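Side-chain contacts in mevalonate kinase (Staphylococcus aureus, PDB 2X7I), which probably catalyses the ATP-dependent phosphorylation of mevalonate to 5-phosphomevalonate, an early step in the mevalonate route to isoprenoids: residues Glu227-Ala230 with Asp231-Glu235; Ile250-Leu253 with Met254-Gly257; Lys281-Pro284 with Thr285-Ile289. All coordinates share one frame; numbering follows the deposited sequence.

Contact 1 of 3, residues Glu227-Ala230 with Asp231-Glu235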
loop_
_atom_site.group_PDB
_atom_site.type_symbol
_atom_site.label_atom_id
_atom_site.label_comp_id
_atom_site.label_asym_id
_atom_site.label_seq_id
_atom_site.Cartn_x
_atom_site.Cartn_y
_atom_site.Cartn_z
ATOM N N GLU A 227 16.555 -13.978 -5.964
ATOM C CA GLU A 227 17.384 -13.635 -7.129
ATOM C C GLU A 227 16.566 -13.462 -8.420
ATOM O O GLU A 227 16.789 -12.514 -9.188
ATOM C CB GLU A 227 18.521 -14.656 -7.340
ATOM C CG GLU A 227 18.124 -16.166 -7.337
ATOM C CD GLU A 227 17.874 -16.775 -8.726
ATOM O OE1 GLU A 227 17.928 -18.025 -8.838
ATOM O OE2 GLU A 227 17.629 -16.028 -9.696
ATOM N N ALA A 228 15.620 -14.367 -8.651
ATOM C CA ALA A 228 14.781 -14.296 -9.847
ATOM C C ALA A 228 13.853 -13.082 -9.807
ATOM O O ALA A 228 13.617 -12.445 -10.831
ATOM C CB ALA A 228 13.987 -15.566 -10.016
ATOM N N LEU A 229 13.326 -12.755 -8.629
ATOM C CA LEU A 229 12.526 -11.536 -8.482
ATOM C C LEU A 229 13.382 -10.297 -8.750
ATOM O O LEU A 229 12.899 -9.324 -9.319
ATOM C CB LEU A 229 11.875 -11.445 -7.095
ATOM C CG LEU A 229 10.807 -10.351 -6.959
ATOM C CD1 LEU A 229 9.632 -10.574 -7.914
ATOM C CD2 LEU A 229 10.315 -10.242 -5.527
ATOM N N ALA A 230 14.645 -10.331 -8.341
ATOM C CA ALA A 230 15.594 -9.267 -8.672
ATOM C C ALA A 230 15.753 -9.111 -10.200
ATOM O O ALA A 230 15.659 -8.007 -10.741
ATOM C CB ALA A 230 16.948 -9.546 -8.016
ATOM N N ASP A 231 15.973 -10.226 -10.886
ATOM C CA ASP A 231 16.009 -10.249 -12.344
ATOM C C ASP A 231 14.751 -9.580 -12.920
ATOM O O ASP A 231 14.843 -8.637 -13.706
ATOM C CB ASP A 231 16.143 -11.694 -12.828
ATOM C CG ASP A 231 16.052 -11.834 -14.336
ATOM O OD1 ASP A 231 16.094 -10.821 -15.064
ATOM O OD2 ASP A 231 15.938 -12.984 -14.801
ATOM N N ILE A 232 13.586 -10.053 -12.493
ATOM C CA ILE A 232 12.300 -9.527 -12.962
ATOM C C ILE A 232 12.146 -8.025 -12.702
ATOM O O ILE A 232 11.690 -7.299 -13.578
ATOM C CB ILE A 232 11.115 -10.327 -12.348
ATOM C CG1 ILE A 232 11.079 -11.733 -12.962
ATOM C CG2 ILE A 232 9.795 -9.622 -12.578
ATOM C CD1 ILE A 232 10.203 -12.703 -12.227
ATOM N N PHE A 233 12.533 -7.560 -11.517
ATOM C CA PHE A 233 12.506 -6.115 -11.219
ATOM C C PHE A 233 13.341 -5.340 -12.245
ATOM O O PHE A 233 12.890 -4.339 -12.786
ATOM C CB PHE A 233 13.048 -5.821 -9.819
ATOM C CG PHE A 233 11.997 -5.787 -8.725
ATOM C CD1 PHE A 233 10.899 -6.642 -8.741
ATOM C CD2 PHE A 233 12.136 -4.912 -7.661
ATOM C CE1 PHE A 233 9.951 -6.605 -7.725
ATOM C CE2 PHE A 233 11.190 -4.866 -6.645
ATOM C CZ PHE A 233 10.097 -5.723 -6.682
ATOM N N ASN A 234 14.561 -5.815 -12.503
ATOM C CA ASN A 234 15.496 -5.120 -13.390
ATOM C C ASN A 234 15.056 -5.174 -14.858
ATOM O O ASN A 234 15.279 -4.224 -15.616
ATOM C CB ASN A 234 16.911 -5.685 -13.224
ATOM C CG ASN A 234 17.531 -5.335 -11.869
ATOM O OD1 ASN A 234 17.430 -4.193 -11.410
ATOM N ND2 ASN A 234 18.202 -6.306 -11.247
ATOM N N GLU A 235 14.417 -6.276 -15.243
ATOM C CA GLU A 235 13.809 -6.392 -16.571
ATOM C C GLU A 235 12.642 -5.435 -16.747
ATOM O O GLU A 235 12.522 -4.798 -17.794
ATOM C CB GLU A 235 13.367 -7.835 -16.862
ATOM C CG GLU A 235 14.544 -8.787 -16.978
ATOM C CD GLU A 235 14.248 -10.053 -17.768
ATOM O OE1 GLU A 235 13.600 -9.968 -18.842
ATOM O OE2 GLU A 235 14.704 -11.135 -17.336
#
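L229 and F233, one helical turn apart in helix 226-243, lay their side chains obliquely across one another on the buried side of the helix. The branch point of the leucine does much of the touching: L229 CG is 3.9 Å from F233 CE1, and L229 CD1 is 4.0 Å from the same ring carbon. The leucine reaches forward because its CG stands anti to the backbone N (chi1 -168°), whereas the phenylalanine, turned to an unusual chi1 of -92°, leans back so that F233 CD1 also comes within 3.4 Å of L229 O. L229 O accepts the amide one turn on: F233 N to L229 O is 2.8 Å. Beyond the pair, the ring reaches A264 and K266 on one strand and L277 and L279 on the next, while L229 meets V220 of helix 203-222. Large apolar groups therefore suit these places, between a sheet and a second helix.

I232 follows the same helical logic on the flank facing V220: I232 CG1 lies 3.4 Å from A228 O, alongside the carbonyl that receives the amide of I232. A230 is small, as suits a helix lying close to I263 and A264. N234 is the polar residue at this border; its backbone N binds A230 O at 3.0 Å, and its ND2 donates to the carbonyl of I263, beside the sheet. E227 keeps its acid toward the outside. R216 of helix 203-222 lies beside D231 and E235, in a salt bridge with E235 but only a long, weak ion pair with D231. The helix is thus amphipathic: dispersion holds the leucine and phenylalanine, main-chain bonds satisfy the carbonyls of residues 227-230, and the charge of R216 probably eases repulsion among the acids.

Contact 2 of 3, residues Ile250-Leu253 with Met254-Gly257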
loop_
_atom_site.group_PDB
_atom_site.type_symbol
_atom_site.label_atom_id
_atom_site.label_comp_id
_atom_site.label_asym_id
_atom_site.label_seq_id
_atom_site.Cartn_x
_atom_site.Cartn_y
_atom_site.Cartn_z
ATOM N N ILE A 250 14.653 10.754 -10.858
ATOM C CA ILE A 250 14.267 9.412 -10.401
ATOM C C ILE A 250 15.377 8.394 -10.668
ATOM O O ILE A 250 15.721 7.589 -9.795
ATOM C CB ILE A 250 12.949 8.922 -11.077
ATOM C CG1 ILE A 250 11.722 9.512 -10.369
ATOM C CG2 ILE A 250 12.861 7.394 -11.076
ATOM C CD1 ILE A 250 11.599 11.042 -10.466
ATOM N N GLU A 251 15.931 8.425 -11.878
ATOM C CA GLU A 251 16.957 7.453 -12.248
ATOM C C GLU A 251 18.201 7.633 -11.377
ATOM O O GLU A 251 18.822 6.652 -10.979
ATOM C CB GLU A 251 17.308 7.536 -13.746
ATOM C CG GLU A 251 16.125 7.322 -14.725
ATOM C CD GLU A 251 15.179 6.166 -14.349
ATOM O OE1 GLU A 251 13.955 6.317 -14.568
ATOM O OE2 GLU A 251 15.642 5.117 -13.849
ATOM N N GLN A 252 18.534 8.884 -11.066
ATOM C CA GLN A 252 19.663 9.203 -10.186
ATOM C C GLN A 252 19.435 8.701 -8.752
ATOM O O GLN A 252 20.385 8.349 -8.064
ATOM C CB GLN A 252 19.934 10.715 -10.181
ATOM C CG GLN A 252 21.317 11.122 -9.645
ATOM C CD GLN A 252 22.393 11.258 -10.734
ATOM O OE1 GLN A 252 22.412 10.512 -11.718
ATOM N NE2 GLN A 252 23.296 12.217 -10.548
ATOM N N LEU A 253 18.181 8.675 -8.307
ATOM C CA LEU A 253 17.855 8.150 -6.989
ATOM C C LEU A 253 18.031 6.630 -6.955
ATOM O O LEU A 253 18.540 6.083 -5.978
ATOM C CB LEU A 253 16.425 8.532 -6.592
ATOM C CG LEU A 253 16.076 8.502 -5.101
ATOM C CD1 LEU A 253 16.987 9.431 -4.309
ATOM C CD2 LEU A 253 14.619 8.898 -4.898
ATOM N N MET A 254 17.619 5.945 -8.017
ATOM C CA MET A 254 17.840 4.507 -8.112
ATOM C C MET A 254 19.340 4.192 -8.241
ATOM O O MET A 254 19.835 3.241 -7.643
ATOM C CB MET A 254 17.066 3.915 -9.288
ATOM C CG MET A 254 16.947 2.403 -9.229
ATOM S SD MET A 254 16.146 1.716 -10.681
ATOM C CE MET A 254 14.440 2.171 -10.349
ATOM N N LYS A 255 20.054 5.005 -9.015
ATOM C CA LYS A 255 21.504 4.890 -9.150
ATOM C C LYS A 255 22.191 4.951 -7.784
ATOM O O LYS A 255 23.105 4.175 -7.513
ATOM C CB LYS A 255 22.030 6.008 -10.052
ATOM C CG LYS A 255 23.542 6.023 -10.285
ATOM C CD LYS A 255 24.012 7.437 -10.631
ATOM C CE LYS A 255 25.456 7.467 -11.107
ATOM N NZ LYS A 255 25.622 6.737 -12.394
ATOM N N ILE A 256 21.746 5.872 -6.933
ATOM C CA ILE A 256 22.276 6.002 -5.569
ATOM C C ILE A 256 21.935 4.787 -4.693
ATOM O O ILE A 256 22.762 4.347 -3.894
ATOM C CB ILE A 256 21.789 7.314 -4.898
ATOM C CG1 ILE A 256 22.575 8.504 -5.459
ATOM C CG2 ILE A 256 21.950 7.257 -3.381
ATOM C CD1 ILE A 256 22.098 9.843 -4.973
ATOM N N GLY A 257 20.727 4.249 -4.846
ATOM C CA GLY A 257 20.332 3.031 -4.136
ATOM C C GLY A 257 21.183 1.822 -4.511
ATOM O O GLY A 257 21.559 1.030 -3.649
#
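The side-chain amide of Q252 has the aliphatic part of K255 over one of its faces, set off toward the oxygen: Q252 OE1 is 3.6 Å from K255 CD, and the amide carbon Q252 CD is 4.2 Å from it. The second flat group, the carboxylate of E251, meets no side chain of residues 254-257; its OE2 is hydrogen-bonded to H237 NE2 of the preceding helix. Both belong to helix 248-259 of the ferredoxin-like C-terminal part of the GHMP kinase fold, in which helices pack against a four-stranded antiparallel sheet.

Q252 and K255 lie side by side and point the same way. The glutamine bends at its second torsion (chi2 93°), turning its amide to run along the lysine, which stays extended until its last bond. Long, flexible polar chains suit this exposed flank; here the glutamine oxygen and the CD methylene of the lysine meet in a simple van der Waals contact.

Apolar residues take the inner flank. M254, whose flexible thioether chain can shape itself to its surroundings, lies against M276 and L278 of the sheet and H237. L253 and I256 turn instead to V293 and A292 of helix 283-295. Next to that helix G257 is buried and has no side chain to accommodate; G257 N still binds L253 O at 3.1 Å. The bond from I256 N to Q252 O, 3.0 Å, is less regular, for the donor sits 36° out of the carbonyl plane, and I256 CG1 presses beside the same oxygen, 3.4 Å from Q252 O.

Contact 3 of 3, residues Lys281-Pro284 with Thr285-Ile289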
loop_
_atom_site.group_PDB
_atom_site.type_symbol
_atom_site.label_atom_id
_atom_site.label_comp_id
_atom_site.label_asym_id
_atom_site.label_seq_id
_atom_site.Cartn_x
_atom_site.Cartn_y
_atom_site.Cartn_z
ATOM N N LYS A 281 19.746 -7.713 -0.062
ATOM C CA LYS A 281 19.895 -9.075 0.436
ATOM C C LYS A 281 19.718 -9.176 1.955
ATOM O O LYS A 281 19.235 -10.196 2.453
ATOM C CB LYS A 281 21.270 -9.639 0.048
ATOM C CG LYS A 281 21.498 -9.729 -1.458
ATOM C CD LYS A 281 22.899 -10.269 -1.793
ATOM C CE LYS A 281 22.993 -10.772 -3.233
ATOM N NZ LYS A 281 24.271 -11.535 -3.472
ATOM N N ASP A 282 20.130 -8.137 2.686
ATOM C CA ASP A 282 20.116 -8.179 4.154
ATOM C C ASP A 282 19.767 -6.829 4.758
ATOM O O ASP A 282 19.718 -5.815 4.046
ATOM C CB ASP A 282 21.458 -8.703 4.703
ATOM C CG ASP A 282 22.649 -7.811 4.350
ATOM O OD1 ASP A 282 22.477 -6.590 4.158
ATOM O OD2 ASP A 282 23.779 -8.341 4.288
ATOM N N LEU A 283 19.519 -6.821 6.064
ATOM C CA LEU A 283 19.005 -5.624 6.736
ATOM C C LEU A 283 20.025 -4.486 6.779
ATOM O O LEU A 283 19.662 -3.339 6.495
ATOM C CB LEU A 283 18.482 -5.939 8.148
ATOM C CG LEU A 283 17.781 -4.787 8.881
ATOM C CD1 LEU A 283 16.599 -4.262 8.060
ATOM C CD2 LEU A 283 17.333 -5.222 10.284
ATOM N N PRO A 284 21.295 -4.785 7.114
ATOM C CA PRO A 284 22.304 -3.725 7.097
ATOM C C PRO A 284 22.421 -2.973 5.764
ATOM O O PRO A 284 22.593 -1.748 5.774
ATOM C CB PRO A 284 23.609 -4.480 7.408
ATOM C CG PRO A 284 23.177 -5.629 8.246
ATOM C CD PRO A 284 21.828 -6.034 7.695
ATOM N N THR A 285 22.336 -3.692 4.642
ATOM C CA THR A 285 22.435 -3.073 3.321
ATOM C C THR A 285 21.187 -2.222 3.047
ATOM O O THR A 285 21.279 -1.154 2.435
ATOM C CB THR A 285 22.619 -4.123 2.183
ATOM O OG1 THR A 285 23.829 -4.859 2.376
ATOM C CG2 THR A 285 22.689 -3.456 0.826
ATOM N N ALA A 286 20.029 -2.693 3.505
ATOM C CA ALA A 286 18.790 -1.925 3.387
ATOM C C ALA A 286 18.865 -0.643 4.209
ATOM O O ALA A 286 18.363 0.390 3.776
ATOM C CB ALA A 286 17.585 -2.765 3.807
ATOM N N LYS A 287 19.495 -0.700 5.382
ATOM C CA LYS A 287 19.681 0.510 6.202
ATOM C C LYS A 287 20.660 1.490 5.546
ATOM O O LYS A 287 20.500 2.706 5.661
ATOM C CB LYS A 287 20.149 0.159 7.618
ATOM C CG LYS A 287 19.084 -0.525 8.479
ATOM C CD LYS A 287 19.630 -0.907 9.850
ATOM C CE LYS A 287 18.537 -1.459 10.760
ATOM N NZ LYS A 287 19.097 -2.017 12.031
ATOM N N ASN A 288 21.660 0.958 4.851
ATOM C CA ASN A 288 22.615 1.790 4.119
ATOM C C ASN A 288 21.965 2.472 2.917
ATOM O O ASN A 288 22.242 3.636 2.632
ATOM C CB ASN A 288 23.814 0.956 3.652
ATOM C CG ASN A 288 24.641 0.421 4.804
ATOM O OD1 ASN A 288 24.410 0.761 5.967
ATOM N ND2 ASN A 288 25.606 -0.432 4.487
ATOM N N ILE A 289 21.105 1.740 2.215
ATOM C CA ILE A 289 20.355 2.296 1.090
ATOM C C ILE A 289 19.463 3.433 1.567
ATOM O O ILE A 289 19.425 4.490 0.944
ATOM C CB ILE A 289 19.492 1.223 0.386
ATOM C CG1 ILE A 289 20.379 0.271 -0.421
ATOM C CG2 ILE A 289 18.455 1.870 -0.533
ATOM C CD1 ILE A 289 19.698 -1.034 -0.782
#
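D282 grips T285 through a single carboxylate oxygen. T285 OG1 donates to D282 OD1 at 2.8 Å, arriving on the syn side and 26° out of the carboxylate plane, while T285 N reaches D282 OD1 at 2.9 Å, nearly along the C-O axis. The two side chains cross at about a right angle. D282 CG stands in the crowded position between backbone N and carbonyl carbon (chi1 62°), which swings the acid over the amide ends of the first turn.

This is a classic N-cap: an aspartate just before helix 283-295 accepts from the third residue of the helix, and its negative charge probably interacts favourably with the helix dipole. P284 fits the first turn because amides there have no earlier helical carbonyl to bind. D282 O in turn takes A286 N at 3.2 Å.

Behind the cap, L283 CG packs 3.9 Å from K287 CE, the lysine stretched out so that its CE lies against the leucine branch and its amine ends beside L283 CD2. L283 also rests on Y175 and I303, and small A286 fits against V177 and I303, on inner strand 175-180 and edge strand 300-305.

How the contacts relate
Each contact closes one turn within a single helix, so the three follow in series without nesting or crossing. Following the chain, the first strand of the antiparallel sheet, 175-180, precedes all three; then helix 203-222 leads to helix 226-243 with contact 1, and helix 248-259 with contact 2 follows directly. The chain next forms strands 264-267 and 276-280, and contact 3 opens helix 283-295 before strand 300-305 completes the sheet. Contacts 1 and 2 have centres about 17 Å apart and do not touch, although H237 of the first helix joins E251 and M254 of the second. Contacts 2 and 3 do meet: G257 O lies 3.5 Å from I289 CG1. All three helices lean on the same antiparallel sheet.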